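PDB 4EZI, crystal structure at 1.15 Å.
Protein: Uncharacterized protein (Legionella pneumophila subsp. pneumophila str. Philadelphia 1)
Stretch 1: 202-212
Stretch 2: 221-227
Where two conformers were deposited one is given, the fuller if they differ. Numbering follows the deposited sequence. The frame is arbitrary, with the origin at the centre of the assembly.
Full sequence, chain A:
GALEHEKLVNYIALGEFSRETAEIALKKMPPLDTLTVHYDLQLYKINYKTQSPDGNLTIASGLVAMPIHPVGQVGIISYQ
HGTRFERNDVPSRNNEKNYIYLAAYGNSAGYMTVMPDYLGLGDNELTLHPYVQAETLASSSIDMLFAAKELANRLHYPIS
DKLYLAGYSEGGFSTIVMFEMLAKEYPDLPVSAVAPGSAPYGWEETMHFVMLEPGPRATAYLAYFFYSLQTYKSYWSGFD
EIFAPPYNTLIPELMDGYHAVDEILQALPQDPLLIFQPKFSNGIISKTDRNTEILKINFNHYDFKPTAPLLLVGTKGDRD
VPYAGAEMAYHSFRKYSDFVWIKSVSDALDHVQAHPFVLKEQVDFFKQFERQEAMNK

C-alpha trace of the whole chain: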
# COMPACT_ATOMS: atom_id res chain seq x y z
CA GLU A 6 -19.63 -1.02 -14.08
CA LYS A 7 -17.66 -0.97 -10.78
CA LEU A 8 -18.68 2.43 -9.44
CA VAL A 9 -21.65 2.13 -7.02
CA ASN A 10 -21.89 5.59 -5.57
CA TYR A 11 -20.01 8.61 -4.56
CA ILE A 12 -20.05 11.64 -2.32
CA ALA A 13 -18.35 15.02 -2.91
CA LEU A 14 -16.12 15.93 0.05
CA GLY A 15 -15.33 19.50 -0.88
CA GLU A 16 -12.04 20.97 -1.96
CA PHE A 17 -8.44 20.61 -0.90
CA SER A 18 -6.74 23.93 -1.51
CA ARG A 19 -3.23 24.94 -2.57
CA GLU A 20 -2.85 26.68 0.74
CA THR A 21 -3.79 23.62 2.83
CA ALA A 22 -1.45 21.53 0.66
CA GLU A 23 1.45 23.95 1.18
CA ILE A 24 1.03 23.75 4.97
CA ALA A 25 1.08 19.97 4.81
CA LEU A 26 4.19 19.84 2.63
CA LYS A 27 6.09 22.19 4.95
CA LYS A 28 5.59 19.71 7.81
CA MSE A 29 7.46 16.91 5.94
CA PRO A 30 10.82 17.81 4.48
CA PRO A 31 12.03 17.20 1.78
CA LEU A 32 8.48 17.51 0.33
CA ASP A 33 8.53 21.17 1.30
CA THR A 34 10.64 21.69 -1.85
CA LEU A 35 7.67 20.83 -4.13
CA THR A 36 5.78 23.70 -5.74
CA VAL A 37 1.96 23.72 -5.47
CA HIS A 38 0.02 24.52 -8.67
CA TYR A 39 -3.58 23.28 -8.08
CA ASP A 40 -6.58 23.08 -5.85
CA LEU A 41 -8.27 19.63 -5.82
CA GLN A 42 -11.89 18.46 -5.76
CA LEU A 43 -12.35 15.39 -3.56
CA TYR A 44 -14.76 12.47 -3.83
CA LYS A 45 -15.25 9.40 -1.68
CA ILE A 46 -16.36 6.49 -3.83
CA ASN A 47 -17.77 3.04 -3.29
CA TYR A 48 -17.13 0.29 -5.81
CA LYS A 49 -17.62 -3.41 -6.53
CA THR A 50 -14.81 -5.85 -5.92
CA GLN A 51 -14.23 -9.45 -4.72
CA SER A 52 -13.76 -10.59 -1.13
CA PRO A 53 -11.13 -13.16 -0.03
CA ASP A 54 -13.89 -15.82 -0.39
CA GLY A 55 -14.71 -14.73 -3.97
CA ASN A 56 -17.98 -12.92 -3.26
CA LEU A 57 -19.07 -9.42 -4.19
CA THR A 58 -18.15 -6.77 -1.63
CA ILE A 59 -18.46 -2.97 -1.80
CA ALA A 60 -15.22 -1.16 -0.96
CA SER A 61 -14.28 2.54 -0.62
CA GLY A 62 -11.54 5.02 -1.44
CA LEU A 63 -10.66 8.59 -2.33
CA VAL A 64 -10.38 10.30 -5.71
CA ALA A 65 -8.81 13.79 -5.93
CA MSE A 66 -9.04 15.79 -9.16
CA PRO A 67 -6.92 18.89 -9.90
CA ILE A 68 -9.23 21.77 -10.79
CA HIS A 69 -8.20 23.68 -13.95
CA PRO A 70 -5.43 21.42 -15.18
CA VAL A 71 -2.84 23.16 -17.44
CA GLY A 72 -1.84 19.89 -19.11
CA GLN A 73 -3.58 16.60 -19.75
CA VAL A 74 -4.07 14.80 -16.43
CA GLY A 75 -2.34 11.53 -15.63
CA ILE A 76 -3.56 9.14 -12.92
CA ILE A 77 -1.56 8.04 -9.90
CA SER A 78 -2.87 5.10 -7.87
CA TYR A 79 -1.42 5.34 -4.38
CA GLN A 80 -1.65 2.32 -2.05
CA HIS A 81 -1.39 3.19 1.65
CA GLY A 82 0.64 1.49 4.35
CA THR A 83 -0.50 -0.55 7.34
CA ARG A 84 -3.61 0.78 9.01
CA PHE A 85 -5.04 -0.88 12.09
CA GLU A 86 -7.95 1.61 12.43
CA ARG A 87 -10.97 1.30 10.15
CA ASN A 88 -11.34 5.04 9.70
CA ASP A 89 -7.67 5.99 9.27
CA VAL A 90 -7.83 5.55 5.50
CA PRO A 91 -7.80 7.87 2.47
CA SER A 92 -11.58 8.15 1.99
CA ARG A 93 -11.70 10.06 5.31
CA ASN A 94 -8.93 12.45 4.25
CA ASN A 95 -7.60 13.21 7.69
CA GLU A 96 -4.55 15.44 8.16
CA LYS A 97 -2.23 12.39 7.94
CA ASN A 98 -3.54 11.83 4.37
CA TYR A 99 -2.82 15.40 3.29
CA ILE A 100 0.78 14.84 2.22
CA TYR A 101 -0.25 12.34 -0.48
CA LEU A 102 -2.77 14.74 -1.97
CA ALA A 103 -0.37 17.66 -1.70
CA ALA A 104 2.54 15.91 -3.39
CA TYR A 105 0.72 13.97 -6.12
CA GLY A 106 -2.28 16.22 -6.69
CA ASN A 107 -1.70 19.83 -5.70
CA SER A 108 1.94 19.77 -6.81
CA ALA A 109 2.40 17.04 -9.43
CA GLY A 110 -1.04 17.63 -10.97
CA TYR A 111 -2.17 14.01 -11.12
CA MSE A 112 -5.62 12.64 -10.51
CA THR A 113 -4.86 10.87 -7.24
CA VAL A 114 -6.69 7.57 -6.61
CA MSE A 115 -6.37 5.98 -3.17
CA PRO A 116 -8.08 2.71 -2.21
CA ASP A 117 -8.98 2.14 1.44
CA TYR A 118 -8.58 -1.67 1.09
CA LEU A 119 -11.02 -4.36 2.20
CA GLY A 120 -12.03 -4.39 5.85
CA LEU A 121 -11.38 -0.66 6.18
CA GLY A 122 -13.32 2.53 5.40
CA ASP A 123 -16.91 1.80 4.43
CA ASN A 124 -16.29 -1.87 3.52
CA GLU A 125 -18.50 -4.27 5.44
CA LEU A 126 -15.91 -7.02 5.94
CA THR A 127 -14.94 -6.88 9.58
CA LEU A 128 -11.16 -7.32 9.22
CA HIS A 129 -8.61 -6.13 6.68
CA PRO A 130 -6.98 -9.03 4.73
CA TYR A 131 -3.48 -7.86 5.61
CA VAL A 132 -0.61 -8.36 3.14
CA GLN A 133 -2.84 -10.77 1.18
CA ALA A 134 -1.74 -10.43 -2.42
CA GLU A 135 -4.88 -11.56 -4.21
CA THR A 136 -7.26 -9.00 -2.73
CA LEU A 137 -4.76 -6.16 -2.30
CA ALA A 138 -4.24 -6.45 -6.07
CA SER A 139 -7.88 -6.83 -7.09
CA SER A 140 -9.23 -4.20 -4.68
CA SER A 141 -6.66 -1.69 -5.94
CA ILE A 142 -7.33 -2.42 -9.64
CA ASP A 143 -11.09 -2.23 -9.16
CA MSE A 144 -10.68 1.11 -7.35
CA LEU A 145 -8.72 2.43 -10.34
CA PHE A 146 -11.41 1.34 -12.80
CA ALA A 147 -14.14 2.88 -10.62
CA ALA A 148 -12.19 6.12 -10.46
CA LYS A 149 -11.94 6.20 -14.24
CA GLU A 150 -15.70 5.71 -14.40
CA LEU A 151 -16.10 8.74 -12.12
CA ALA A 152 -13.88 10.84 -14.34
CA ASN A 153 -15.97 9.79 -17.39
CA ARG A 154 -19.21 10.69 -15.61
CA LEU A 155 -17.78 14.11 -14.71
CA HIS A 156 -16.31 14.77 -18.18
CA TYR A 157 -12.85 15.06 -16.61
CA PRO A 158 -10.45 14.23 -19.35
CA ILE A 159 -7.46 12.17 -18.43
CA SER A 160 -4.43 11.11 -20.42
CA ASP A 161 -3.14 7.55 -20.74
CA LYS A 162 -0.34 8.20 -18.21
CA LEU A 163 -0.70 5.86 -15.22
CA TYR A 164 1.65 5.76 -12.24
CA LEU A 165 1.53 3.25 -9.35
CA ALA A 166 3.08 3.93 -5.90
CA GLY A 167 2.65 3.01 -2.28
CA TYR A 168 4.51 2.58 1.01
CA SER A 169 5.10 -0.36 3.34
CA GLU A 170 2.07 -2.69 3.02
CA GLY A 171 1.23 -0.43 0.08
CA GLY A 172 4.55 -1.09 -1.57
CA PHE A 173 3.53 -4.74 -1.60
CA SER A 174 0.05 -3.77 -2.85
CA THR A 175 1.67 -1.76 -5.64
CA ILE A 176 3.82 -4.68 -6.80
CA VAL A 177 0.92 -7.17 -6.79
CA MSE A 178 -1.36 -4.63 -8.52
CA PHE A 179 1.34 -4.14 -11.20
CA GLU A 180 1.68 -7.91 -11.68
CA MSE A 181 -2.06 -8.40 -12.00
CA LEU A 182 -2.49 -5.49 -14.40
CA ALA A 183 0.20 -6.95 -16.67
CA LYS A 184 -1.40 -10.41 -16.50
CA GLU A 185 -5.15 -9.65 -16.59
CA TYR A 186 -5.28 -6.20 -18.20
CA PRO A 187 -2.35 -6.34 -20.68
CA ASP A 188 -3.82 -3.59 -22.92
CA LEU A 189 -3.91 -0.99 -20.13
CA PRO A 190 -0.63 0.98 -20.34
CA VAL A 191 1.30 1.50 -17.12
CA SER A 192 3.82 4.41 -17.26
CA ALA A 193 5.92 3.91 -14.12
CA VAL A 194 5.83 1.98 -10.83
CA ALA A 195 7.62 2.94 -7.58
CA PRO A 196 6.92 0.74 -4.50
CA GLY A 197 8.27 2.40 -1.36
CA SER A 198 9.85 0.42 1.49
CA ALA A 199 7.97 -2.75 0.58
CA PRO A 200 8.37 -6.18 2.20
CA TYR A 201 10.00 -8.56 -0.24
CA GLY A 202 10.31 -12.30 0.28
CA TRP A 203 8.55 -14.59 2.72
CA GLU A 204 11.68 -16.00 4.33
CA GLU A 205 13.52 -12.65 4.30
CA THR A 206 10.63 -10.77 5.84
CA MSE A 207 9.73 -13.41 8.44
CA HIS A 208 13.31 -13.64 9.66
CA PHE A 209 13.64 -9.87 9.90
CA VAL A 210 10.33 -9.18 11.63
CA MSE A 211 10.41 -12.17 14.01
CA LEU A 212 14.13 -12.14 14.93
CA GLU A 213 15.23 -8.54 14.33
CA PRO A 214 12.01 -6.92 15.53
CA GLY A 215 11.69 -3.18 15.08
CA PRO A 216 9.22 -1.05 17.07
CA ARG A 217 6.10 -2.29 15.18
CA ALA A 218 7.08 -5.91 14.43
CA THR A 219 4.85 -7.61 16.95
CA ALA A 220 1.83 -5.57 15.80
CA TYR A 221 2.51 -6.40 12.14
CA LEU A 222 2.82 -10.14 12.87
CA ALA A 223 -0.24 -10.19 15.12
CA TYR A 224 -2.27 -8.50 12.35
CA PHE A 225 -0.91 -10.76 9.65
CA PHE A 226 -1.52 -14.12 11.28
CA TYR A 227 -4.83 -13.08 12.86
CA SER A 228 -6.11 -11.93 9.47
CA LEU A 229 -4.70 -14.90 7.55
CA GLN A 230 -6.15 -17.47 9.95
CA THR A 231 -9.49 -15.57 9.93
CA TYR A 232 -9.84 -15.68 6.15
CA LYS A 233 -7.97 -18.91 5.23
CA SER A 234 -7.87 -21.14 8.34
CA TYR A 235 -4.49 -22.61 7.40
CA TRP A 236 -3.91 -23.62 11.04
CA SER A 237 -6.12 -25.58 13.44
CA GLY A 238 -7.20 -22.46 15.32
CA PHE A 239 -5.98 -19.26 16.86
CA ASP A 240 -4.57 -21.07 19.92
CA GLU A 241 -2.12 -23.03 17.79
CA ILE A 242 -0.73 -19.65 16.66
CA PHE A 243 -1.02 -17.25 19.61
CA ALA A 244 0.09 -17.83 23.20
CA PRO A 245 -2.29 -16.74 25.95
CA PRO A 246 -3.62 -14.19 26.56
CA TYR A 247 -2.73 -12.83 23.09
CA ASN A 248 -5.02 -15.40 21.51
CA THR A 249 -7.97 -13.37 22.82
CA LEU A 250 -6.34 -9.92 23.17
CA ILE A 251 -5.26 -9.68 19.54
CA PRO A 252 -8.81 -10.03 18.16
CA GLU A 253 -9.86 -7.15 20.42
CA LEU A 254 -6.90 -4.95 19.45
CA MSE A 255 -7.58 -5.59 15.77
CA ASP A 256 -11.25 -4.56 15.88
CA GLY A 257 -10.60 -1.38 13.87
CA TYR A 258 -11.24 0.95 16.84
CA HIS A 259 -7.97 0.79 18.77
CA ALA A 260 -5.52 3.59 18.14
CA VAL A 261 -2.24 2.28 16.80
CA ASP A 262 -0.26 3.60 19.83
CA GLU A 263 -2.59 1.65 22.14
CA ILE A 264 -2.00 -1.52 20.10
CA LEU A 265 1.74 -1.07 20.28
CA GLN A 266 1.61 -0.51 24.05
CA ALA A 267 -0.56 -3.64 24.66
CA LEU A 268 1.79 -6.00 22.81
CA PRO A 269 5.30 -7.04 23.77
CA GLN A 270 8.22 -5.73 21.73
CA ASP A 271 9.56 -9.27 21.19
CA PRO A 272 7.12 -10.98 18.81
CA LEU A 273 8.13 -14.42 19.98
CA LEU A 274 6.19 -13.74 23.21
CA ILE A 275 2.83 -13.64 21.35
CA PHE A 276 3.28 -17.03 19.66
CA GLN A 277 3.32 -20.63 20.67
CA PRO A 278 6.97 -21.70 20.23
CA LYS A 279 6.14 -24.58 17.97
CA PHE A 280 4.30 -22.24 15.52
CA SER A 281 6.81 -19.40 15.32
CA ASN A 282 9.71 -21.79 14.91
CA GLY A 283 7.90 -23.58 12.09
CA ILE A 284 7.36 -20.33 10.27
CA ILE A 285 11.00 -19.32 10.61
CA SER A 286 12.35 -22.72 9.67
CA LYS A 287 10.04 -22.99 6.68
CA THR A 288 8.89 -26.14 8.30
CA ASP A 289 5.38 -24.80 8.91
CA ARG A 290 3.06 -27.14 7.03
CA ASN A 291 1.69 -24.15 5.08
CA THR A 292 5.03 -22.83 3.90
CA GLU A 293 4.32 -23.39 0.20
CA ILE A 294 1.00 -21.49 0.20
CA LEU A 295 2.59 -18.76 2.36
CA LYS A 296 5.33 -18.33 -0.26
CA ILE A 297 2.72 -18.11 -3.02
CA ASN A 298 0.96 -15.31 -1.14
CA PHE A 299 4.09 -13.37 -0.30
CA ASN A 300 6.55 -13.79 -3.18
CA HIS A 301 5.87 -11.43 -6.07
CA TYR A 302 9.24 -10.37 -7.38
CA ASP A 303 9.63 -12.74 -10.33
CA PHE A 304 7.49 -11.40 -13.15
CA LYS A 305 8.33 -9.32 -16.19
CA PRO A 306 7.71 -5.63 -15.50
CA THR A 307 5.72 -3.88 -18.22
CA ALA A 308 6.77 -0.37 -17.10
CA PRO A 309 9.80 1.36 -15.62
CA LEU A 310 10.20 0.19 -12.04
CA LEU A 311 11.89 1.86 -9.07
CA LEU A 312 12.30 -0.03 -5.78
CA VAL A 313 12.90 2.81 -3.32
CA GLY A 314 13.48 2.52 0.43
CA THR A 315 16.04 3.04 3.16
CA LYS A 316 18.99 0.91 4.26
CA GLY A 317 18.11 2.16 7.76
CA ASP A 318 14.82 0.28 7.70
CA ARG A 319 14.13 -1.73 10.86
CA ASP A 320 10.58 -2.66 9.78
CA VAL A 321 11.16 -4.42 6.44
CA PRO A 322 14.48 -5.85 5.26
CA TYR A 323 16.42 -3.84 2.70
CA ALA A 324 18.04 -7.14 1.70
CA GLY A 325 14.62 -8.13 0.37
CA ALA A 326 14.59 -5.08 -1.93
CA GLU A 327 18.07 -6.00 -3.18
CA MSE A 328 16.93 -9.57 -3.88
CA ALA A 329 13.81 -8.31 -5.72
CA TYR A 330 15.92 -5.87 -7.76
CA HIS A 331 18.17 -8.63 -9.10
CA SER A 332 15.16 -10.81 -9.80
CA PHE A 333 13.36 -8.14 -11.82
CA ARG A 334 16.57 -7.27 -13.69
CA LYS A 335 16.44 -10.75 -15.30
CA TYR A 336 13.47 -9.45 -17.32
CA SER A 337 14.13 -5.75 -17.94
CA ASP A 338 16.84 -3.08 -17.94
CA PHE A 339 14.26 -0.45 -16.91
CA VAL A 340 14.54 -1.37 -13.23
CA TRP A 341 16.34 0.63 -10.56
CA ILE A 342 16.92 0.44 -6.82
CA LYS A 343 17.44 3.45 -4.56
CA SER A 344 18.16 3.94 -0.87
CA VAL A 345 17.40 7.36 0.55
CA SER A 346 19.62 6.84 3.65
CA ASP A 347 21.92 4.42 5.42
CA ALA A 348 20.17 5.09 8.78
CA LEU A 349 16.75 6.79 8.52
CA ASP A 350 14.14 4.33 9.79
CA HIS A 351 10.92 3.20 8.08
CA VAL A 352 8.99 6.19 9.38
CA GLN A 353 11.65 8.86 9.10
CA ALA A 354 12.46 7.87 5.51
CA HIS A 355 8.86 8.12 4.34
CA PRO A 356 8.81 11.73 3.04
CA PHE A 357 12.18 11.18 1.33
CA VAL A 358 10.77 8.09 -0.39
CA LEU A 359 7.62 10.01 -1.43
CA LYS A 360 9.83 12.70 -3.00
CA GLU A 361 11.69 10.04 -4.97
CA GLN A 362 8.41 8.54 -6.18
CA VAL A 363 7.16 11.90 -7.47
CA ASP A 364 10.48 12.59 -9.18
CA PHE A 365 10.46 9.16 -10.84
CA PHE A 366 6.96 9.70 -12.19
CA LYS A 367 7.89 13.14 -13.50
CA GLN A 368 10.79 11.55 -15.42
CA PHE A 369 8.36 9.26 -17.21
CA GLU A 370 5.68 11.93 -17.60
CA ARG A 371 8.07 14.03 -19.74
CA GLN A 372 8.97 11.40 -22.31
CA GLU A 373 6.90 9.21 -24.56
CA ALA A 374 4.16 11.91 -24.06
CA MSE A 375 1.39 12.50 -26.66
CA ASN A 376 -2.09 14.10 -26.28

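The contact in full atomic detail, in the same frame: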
# COMPACT_ATOMS: atom_id res chain seq x y z
N GLY A 202 9.87 -10.95 -0.04
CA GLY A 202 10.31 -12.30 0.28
C GLY A 202 9.76 -12.82 1.59
O GLY A 202 9.94 -12.21 2.65
N TRP A 203 9.13 -13.99 1.53
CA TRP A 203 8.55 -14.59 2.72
C TRP A 203 9.62 -14.89 3.77
O TRP A 203 9.52 -14.46 4.91
CB TRP A 203 7.80 -15.86 2.33
CG TRP A 203 7.27 -16.60 3.50
CD1 TRP A 203 7.69 -17.82 3.94
CD2 TRP A 203 6.27 -16.16 4.42
NE1 TRP A 203 6.99 -18.18 5.07
CE2 TRP A 203 6.12 -17.17 5.39
CE3 TRP A 203 5.48 -15.00 4.53
CZ2 TRP A 203 5.22 -17.06 6.44
CZ3 TRP A 203 4.58 -14.90 5.57
CH2 TRP A 203 4.46 -15.93 6.51
N GLU A 204 10.64 -15.65 3.37
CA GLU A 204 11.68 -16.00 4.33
C GLU A 204 12.43 -14.75 4.85
O GLU A 204 12.69 -14.61 6.03
CB GLU A 204 12.65 -17.02 3.73
CG GLU A 204 13.74 -17.50 4.74
CD GLU A 204 14.69 -18.55 4.17
OE1 GLU A 204 14.67 -18.80 2.93
OE2 GLU A 204 15.45 -19.13 4.99
N GLU A 205 12.78 -13.86 3.93
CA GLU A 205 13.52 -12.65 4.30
C GLU A 205 12.72 -11.80 5.29
O GLU A 205 13.26 -11.31 6.30
CB GLU A 205 13.91 -11.84 3.06
CG GLU A 205 14.95 -12.52 2.14
CD GLU A 205 14.41 -13.72 1.33
OE1 GLU A 205 13.17 -13.87 1.12
OE2 GLU A 205 15.27 -14.53 0.87
N THR A 206 11.45 -11.60 4.99
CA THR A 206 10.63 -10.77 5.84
C THR A 206 10.35 -11.45 7.18
O THR A 206 10.44 -10.81 8.23
CB THR A 206 9.34 -10.34 5.10
OG1 THR A 206 9.70 -9.63 3.92
CG2 THR A 206 8.48 -9.42 5.97
N MSE A 207 10.00 -12.73 7.18
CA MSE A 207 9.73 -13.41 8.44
C MSE A 207 10.94 -13.36 9.35
O MSE A 207 10.82 -13.16 10.56
CB MSE A 207 9.25 -14.83 8.27
CG MSE A 207 7.82 -14.91 7.80
SE MSE A 207 6.53 -14.12 9.01
CE MSE A 207 6.20 -12.49 8.00
N HIS A 208 12.11 -13.67 8.82
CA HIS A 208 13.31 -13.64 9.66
C HIS A 208 13.50 -12.26 10.27
O HIS A 208 13.81 -12.14 11.46
CB HIS A 208 14.51 -14.16 8.90
CG HIS A 208 14.51 -15.65 8.74
ND1 HIS A 208 15.57 -16.32 8.20
CD2 HIS A 208 13.59 -16.59 9.08
CE1 HIS A 208 15.31 -17.62 8.18
NE2 HIS A 208 14.12 -17.81 8.72
N PHE A 209 13.36 -11.21 9.46
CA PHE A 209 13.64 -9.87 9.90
C PHE A 209 12.64 -9.43 10.98
O PHE A 209 13.02 -8.86 11.99
CB PHE A 209 13.63 -8.96 8.68
CG PHE A 209 14.22 -7.61 8.90
CD1 PHE A 209 15.59 -7.49 9.01
CD2 PHE A 209 13.44 -6.49 8.98
CE1 PHE A 209 16.18 -6.27 9.14
CE2 PHE A 209 14.01 -5.26 9.10
CZ PHE A 209 15.40 -5.14 9.18
N VAL A 210 11.36 -9.68 10.75
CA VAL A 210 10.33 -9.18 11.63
C VAL A 210 10.27 -10.00 12.92
O VAL A 210 10.08 -9.47 14.00
CB VAL A 210 8.97 -9.06 10.89
CG1 VAL A 210 7.91 -8.50 11.78
CG2 VAL A 210 9.12 -8.18 9.64
N MSE A 211 10.46 -11.32 12.82
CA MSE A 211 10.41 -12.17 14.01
C MSE A 211 11.66 -12.08 14.86
O MSE A 211 11.57 -12.10 16.07
CB MSE A 211 10.19 -13.62 13.62
CG MSE A 211 8.82 -13.90 13.06
SE MSE A 211 8.35 -15.77 13.18
CE MSE A 211 6.43 -15.57 13.29
N LEU A 212 12.84 -12.03 14.20
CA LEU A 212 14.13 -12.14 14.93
C LEU A 212 14.95 -10.88 14.99
O LEU A 212 15.86 -10.81 15.83
CB LEU A 212 14.99 -13.25 14.32
CG LEU A 212 14.43 -14.66 14.43
CD1 LEU A 212 15.27 -15.63 13.61
CD2 LEU A 212 14.37 -15.13 15.90
N TYR A 221 2.64 -5.93 13.51
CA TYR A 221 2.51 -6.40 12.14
C TYR A 221 2.21 -7.91 12.12
O TYR A 221 1.39 -8.39 11.34
CB TYR A 221 3.79 -6.16 11.35
CG TYR A 221 4.23 -4.73 11.11
CD1 TYR A 221 3.31 -3.72 10.88
CD2 TYR A 221 5.56 -4.42 11.05
CE1 TYR A 221 3.73 -2.43 10.56
CE2 TYR A 221 6.00 -3.13 10.75
CZ TYR A 221 5.06 -2.13 10.52
OH TYR A 221 5.48 -0.86 10.21
N LEU A 222 2.97 -8.68 12.90
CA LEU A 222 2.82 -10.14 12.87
C LEU A 222 1.49 -10.57 13.46
O LEU A 222 0.87 -11.51 12.96
CB LEU A 222 3.98 -10.82 13.59
CG LEU A 222 5.32 -10.69 12.85
CD1 LEU A 222 6.45 -11.14 13.76
CD2 LEU A 222 5.34 -11.45 11.54
N ALA A 223 1.07 -9.91 14.53
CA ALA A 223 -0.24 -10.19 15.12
C ALA A 223 -1.35 -9.96 14.06
O ALA A 223 -2.22 -10.81 13.84
CB ALA A 223 -0.46 -9.29 16.32
N TYR A 224 -1.27 -8.82 13.38
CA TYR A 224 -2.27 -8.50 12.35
C TYR A 224 -2.25 -9.53 11.23
O TYR A 224 -3.28 -10.03 10.76
CB TYR A 224 -1.95 -7.10 11.82
CG TYR A 224 -3.00 -6.29 11.07
CD1 TYR A 224 -4.33 -6.67 11.00
CD2 TYR A 224 -2.65 -5.08 10.52
CE1 TYR A 224 -5.27 -5.83 10.42
CE2 TYR A 224 -3.60 -4.23 9.94
CZ TYR A 224 -4.90 -4.61 9.89
OH TYR A 224 -5.85 -3.77 9.35
N PHE A 225 -1.04 -9.88 10.78
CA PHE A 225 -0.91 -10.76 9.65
C PHE A 225 -1.48 -12.14 9.92
O PHE A 225 -2.29 -12.66 9.16
CB PHE A 225 0.57 -10.88 9.21
CG PHE A 225 0.75 -11.77 8.01
CD1 PHE A 225 0.41 -11.30 6.75
CD2 PHE A 225 1.16 -13.08 8.14
CE1 PHE A 225 0.49 -12.10 5.65
CE2 PHE A 225 1.24 -13.89 7.02
CZ PHE A 225 0.90 -13.39 5.78
N PHE A 226 -1.05 -12.77 11.01
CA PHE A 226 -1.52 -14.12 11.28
C PHE A 226 -2.96 -14.16 11.76
O PHE A 226 -3.69 -15.11 11.46
CB PHE A 226 -0.55 -14.87 12.21
CG PHE A 226 0.75 -15.22 11.53
CD1 PHE A 226 0.78 -16.19 10.55
CD2 PHE A 226 1.89 -14.56 11.85
CE1 PHE A 226 1.96 -16.51 9.89
CE2 PHE A 226 3.09 -14.87 11.20
CZ PHE A 226 3.12 -15.83 10.22
N TYR A 227 -3.42 -13.13 12.48
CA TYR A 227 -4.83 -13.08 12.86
C TYR A 227 -5.71 -13.00 11.61
O TYR A 227 -6.70 -13.73 11.46
CB TYR A 227 -5.08 -11.91 13.82
CG TYR A 227 -6.53 -11.74 14.17
CD1 TYR A 227 -7.27 -12.76 14.71
CD2 TYR A 227 -7.18 -10.55 13.91
CE1 TYR A 227 -8.63 -12.61 15.01
CE2 TYR A 227 -8.52 -10.39 14.20
CZ TYR A 227 -9.25 -11.43 14.73
OH TYR A 227 -10.60 -11.27 15.03

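Residues 203-212 form a helix that packs against a second helix, 221-227, itself a segment of a longer helix extending beyond this stretch in both directions. The two run in broadly opposing directions, with 130° between their N-to-C vectors, and their axes come no closer than 11.2 Å. That spacing leaves room for large side chains between the backbones and keeps the main chains apart; the nearest CA atoms across the contact, Val 210 CA and Leu 222 CA, are 7.7 Å apart. Each helix satisfies its own backbone through i to i+4 hydrogen bonds, such as Val 210 N to Thr 206 O (2.9 Å) and Phe 226 N to Leu 222 O (3.0 Å). At the start of the first helix, Gly 202 occupies the N-cap position with a positive phi of 90°, a conformation that favours glycine. Its carbonyl takes two hydrogen bonds from Thr 206, one from Thr 206 N to Gly 202 O (2.9 Å) and one from Thr 206 OG1 to Gly 202 O (2.9 Å), so the threonine hydroxyl is used within the first turn.

No hydrogen bond links the stretches. The contact is apolar, burying 339 Å² summed over both sides, and on the first helix it is made by Trp 203, Met 207, Val 210 and Met 211. Trp 203, Met 207 and Met 211 are four residues apart, and Val 210, three after Met 207, joins them on the side that meets the second helix. Leu 222 is the centre of the packing and has the largest covered area of any residue here. The CA-to-CB bonds of Leu 222 and Val 210 each point toward the opposing stretch, and the two side chains meet at 3.6 Å between Val 210 CG1 and Leu 222 CG. The methyls of Leu 222 are also engaged: CD2 lies 3.8 Å from Met 207 CE, and CD1 lies 3.7 Å from Met 211 CG. Branched and flexible chains thus fit closely around one leucine.

Both methionines are selenomethionine. Their CA-to-CB bonds point sideways, but the chains bend so that their ends come nearer to the second helix, where both also reach Phe 226. Met 207 SE sits 4.0 Å from Phe 226 CZ, at the edge of the ring and near its plane, 75° off the ring normal; this is a chalcogen-aromatic contact at the rim rather than over the face. Met 211 CE approaches Phe 226 CE2 at 4.0 Å.

Toward the beginning of the first helix the packing becomes aromatic. Trp 203, with chi1 in the t well, brings the edge of its six-membered ring up to both phenylalanines: Trp 203 CZ3 is 3.8 Å from Phe 225 CE2, and Trp 203 CH2 is 3.9 Å from Phe 226 CZ. Both neighbours lie at the indole's edge. The Trp 203 and Phe 225 rings form an oblique pair, with planes at 45° and centroids 5.9 Å apart, held by dispersion and shape complementarity.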